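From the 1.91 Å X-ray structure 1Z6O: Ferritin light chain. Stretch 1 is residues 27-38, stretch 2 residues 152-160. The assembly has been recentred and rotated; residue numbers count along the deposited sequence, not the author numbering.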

# COMPACT_ATOMS: atom_id res chain seq x y z
N VAL A 27 -29.64 44.66 15.41
CA VAL A 27 -31.08 44.75 15.16
C VAL A 27 -31.40 45.28 13.77
O VAL A 27 -30.88 46.32 13.36
CB VAL A 27 -31.76 45.69 16.20
CG1 VAL A 27 -33.26 45.88 15.87
CG2 VAL A 27 -31.60 45.12 17.62
N TYR A 28 -32.24 44.56 13.02
CA TYR A 28 -32.67 45.04 11.71
C TYR A 28 -34.09 44.52 11.47
O TYR A 28 -34.56 43.64 12.21
CB TYR A 28 -31.70 44.60 10.59
CG TYR A 28 -31.60 43.11 10.35
CD1 TYR A 28 -32.33 42.50 9.34
CD2 TYR A 28 -30.75 42.32 11.13
CE1 TYR A 28 -32.22 41.12 9.10
CE2 TYR A 28 -30.62 40.95 10.91
CZ TYR A 28 -31.36 40.36 9.89
OH TYR A 28 -31.23 39.01 9.67
N GLY A 29 -34.77 45.07 10.48
CA GLY A 29 -36.15 44.68 10.23
C GLY A 29 -37.00 45.03 11.45
O GLY A 29 -38.05 44.43 11.70
N GLU A 30 -36.56 45.99 12.24
CA GLU A 30 -37.29 46.36 13.47
C GLU A 30 -37.58 45.16 14.40
O GLU A 30 -38.63 45.10 15.07
CB GLU A 30 -38.60 47.07 13.11
CG GLU A 30 -38.38 48.41 12.43
CD GLU A 30 -39.67 49.10 12.08
OE1 GLU A 30 -40.49 48.50 11.35
OE2 GLU A 30 -39.87 50.25 12.53
N TYR A 31 -36.66 44.21 14.43
CA TYR A 31 -36.81 43.03 15.28
C TYR A 31 -36.99 43.48 16.72
O TYR A 31 -36.18 44.24 17.25
CB TYR A 31 -35.55 42.16 15.18
CG TYR A 31 -35.63 40.88 15.97
CD1 TYR A 31 -36.33 39.79 15.47
CD2 TYR A 31 -35.03 40.77 17.22
CE1 TYR A 31 -36.42 38.61 16.19
CE2 TYR A 31 -35.12 39.59 17.96
CZ TYR A 31 -35.81 38.52 17.43
OH TYR A 31 -35.92 37.35 18.15
N GLY A 32 -38.04 43.01 17.37
CA GLY A 32 -38.27 43.38 18.75
C GLY A 32 -39.07 44.67 18.95
O GLY A 32 -39.55 44.91 20.05
N SER A 33 -39.23 45.47 17.90
CA SER A 33 -39.97 46.74 17.98
C SER A 33 -41.48 46.61 17.79
O SER A 33 -42.26 47.28 18.46
CB SER A 33 -39.44 47.75 16.96
OG SER A 33 -38.08 48.03 17.20
N HIS A 34 -41.89 45.76 16.85
CA HIS A 34 -43.31 45.56 16.59
C HIS A 34 -43.63 44.10 16.83
O HIS A 34 -42.77 43.24 16.64
CB HIS A 34 -43.64 45.90 15.13
CG HIS A 34 -43.36 47.32 14.75
ND1 HIS A 34 -44.18 48.37 15.12
CD2 HIS A 34 -42.34 47.87 14.04
CE1 HIS A 34 -43.67 49.50 14.65
NE2 HIS A 34 -42.56 49.22 14.00
N GLY A 35 -44.85 43.82 17.26
CA GLY A 35 -45.25 42.44 17.48
C GLY A 35 -44.63 41.74 18.67
O GLY A 35 -43.91 42.32 19.48
N ASN A 36 -44.90 40.44 18.76
CA ASN A 36 -44.42 39.63 19.86
C ASN A 36 -43.40 38.58 19.45
O ASN A 36 -43.09 37.70 20.25
CB ASN A 36 -45.60 38.90 20.50
CG ASN A 36 -46.66 39.84 21.01
OD1 ASN A 36 -46.37 40.79 21.73
ND2 ASN A 36 -47.91 39.58 20.64
N VAL A 37 -42.88 38.66 18.23
CA VAL A 37 -41.95 37.63 17.80
C VAL A 37 -40.72 37.51 18.69
O VAL A 37 -40.34 36.40 19.06
CB VAL A 37 -41.52 37.81 16.32
CG1 VAL A 37 -40.68 39.05 16.15
CG2 VAL A 37 -40.71 36.59 15.88
N ALA A 38 -40.10 38.63 19.05
CA ALA A 38 -38.89 38.57 19.86
C ALA A 38 -39.13 37.96 21.24
O ALA A 38 -38.36 37.11 21.69
CB ALA A 38 -38.27 39.97 19.99
N GLN A 152 -49.43 43.80 10.84
CA GLN A 152 -49.22 44.57 9.62
C GLN A 152 -47.83 45.18 9.52
O GLN A 152 -47.27 45.27 8.43
CB GLN A 152 -50.27 45.69 9.56
CG GLN A 152 -50.16 46.60 8.34
CD GLN A 152 -50.29 45.86 7.03
OE1 GLN A 152 -51.03 44.88 6.92
NE2 GLN A 152 -49.57 46.33 6.01
N HIS A 153 -47.26 45.59 10.65
CA HIS A 153 -45.95 46.23 10.61
C HIS A 153 -44.76 45.33 10.88
O HIS A 153 -43.63 45.79 10.96
CB HIS A 153 -45.95 47.41 11.58
CG HIS A 153 -47.07 48.36 11.35
ND1 HIS A 153 -47.23 49.04 10.16
CD2 HIS A 153 -48.14 48.69 12.11
CE1 HIS A 153 -48.35 49.75 10.20
NE2 HIS A 153 -48.92 49.55 11.38
N LEU A 154 -45.01 44.04 11.02
CA LEU A 154 -43.91 43.12 11.27
C LEU A 154 -43.87 42.04 10.20
O LEU A 154 -44.86 41.35 9.96
CB LEU A 154 -44.08 42.48 12.65
CG LEU A 154 -43.20 41.25 13.00
CD1 LEU A 154 -41.74 41.62 12.93
CD2 LEU A 154 -43.56 40.76 14.40
N HIS A 155 -42.73 41.92 9.53
CA HIS A 155 -42.54 40.85 8.56
C HIS A 155 -41.10 40.40 8.76
O HIS A 155 -40.16 41.12 8.38
CB HIS A 155 -42.73 41.32 7.11
CG HIS A 155 -42.72 40.20 6.12
ND1 HIS A 155 -43.68 39.21 6.11
CD2 HIS A 155 -41.83 39.87 5.16
CE1 HIS A 155 -43.39 38.32 5.18
NE2 HIS A 155 -42.27 38.69 4.59
N ASP A 156 -40.91 39.24 9.38
CA ASP A 156 -39.56 38.75 9.62
C ASP A 156 -39.37 37.34 9.08
O ASP A 156 -39.57 36.35 9.79
CB ASP A 156 -39.22 38.80 11.11
CG ASP A 156 -37.73 38.80 11.35
OD1 ASP A 156 -37.06 37.85 10.87
OD2 ASP A 156 -37.21 39.74 11.98
N PRO A 157 -39.01 37.24 7.80
CA PRO A 157 -38.81 35.92 7.19
C PRO A 157 -37.55 35.21 7.67
O PRO A 157 -37.38 34.02 7.40
CB PRO A 157 -38.81 36.23 5.69
CG PRO A 157 -38.25 37.62 5.62
CD PRO A 157 -38.89 38.33 6.81
N GLU A 158 -36.67 35.92 8.37
CA GLU A 158 -35.47 35.28 8.89
C GLU A 158 -35.92 34.35 10.02
O GLU A 158 -35.50 33.19 10.09
CB GLU A 158 -34.46 36.31 9.42
CG GLU A 158 -33.05 35.73 9.67
CD GLU A 158 -32.94 34.91 10.96
OE1 GLU A 158 -32.16 33.92 10.96
OE2 GLU A 158 -33.59 35.24 11.98
N ILE A 159 -36.78 34.85 10.90
CA ILE A 159 -37.31 34.01 11.99
C ILE A 159 -38.15 32.88 11.38
O ILE A 159 -38.09 31.73 11.82
CB ILE A 159 -38.21 34.82 12.96
CG1 ILE A 159 -37.36 35.85 13.73
CG2 ILE A 159 -38.92 33.86 13.93
CD1 ILE A 159 -36.20 35.23 14.54
N ALA A 160 -38.95 33.20 10.36
CA ALA A 160 -39.78 32.17 9.73
C ALA A 160 -38.94 31.03 9.15
O ALA A 160 -39.24 29.85 9.38
CB ALA A 160 -40.65 32.80 8.63
O HOH W 1 -40.64 43.88 10.30
O HOH W 2 -38.66 41.85 12.83

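Two loops that each run into a helix can be joined without a single direct hydrogen bond, provided that apolar side chains fill the space between them and water serves the polar groups left over. This pair in the ferritin light chain, burying 500 Å² in all, is a clear example. At its centre lies Leu154, which points toward the first stretch and gives up more area to it than any other residue of the second. Leu154 CD2 meets Val37 CG1 at 3.8 Å and sits 3.4 Å from His34 O and 3.9 Å from Gly35 CA. Glycine suits that last position: its phi is positive, and a CB there would lie 2.4 Å from Leu154 CD2, a clash. Branched Val37 reaches two neighbours, for its CG2 also packs against Ile159 CG2 at 3.8 Å. Ile159 extends the apolar seam in turn, its CD1 lying 3.8 Å from Tyr31 CE1.

Further out, the contacts become mixed. The edge of the Tyr31 ring faces a carboxylate oxygen, with CD1 3.6 Å from Asp156 OD2, while Tyr28 OH lies 3.8 Å from Glu158 CG. Asp156 is also the N-cap of its helix: OD1 accepts from Ile159 N at 3.0 Å and, weakly, from Glu158 N at 3.2 Å. On the exposed side, His153 CB lies over one face of the His34 ring, 4.1 Å from its centroid, a CH-pi contact. A weak bond from His34 NE2 to Glu30 OE2, 3.2 Å long, ties that ring to its own stretch.

Water completes the polar edge. Water 1 donates to Gly29 O and accepts from His155 N, both at 3.0 Å, joining backbone to backbone. Water 2 lies 2.9 Å from Gly29 O and 2.7 Å from Asp156 OD2, linking the same carbonyl to the capping side chain.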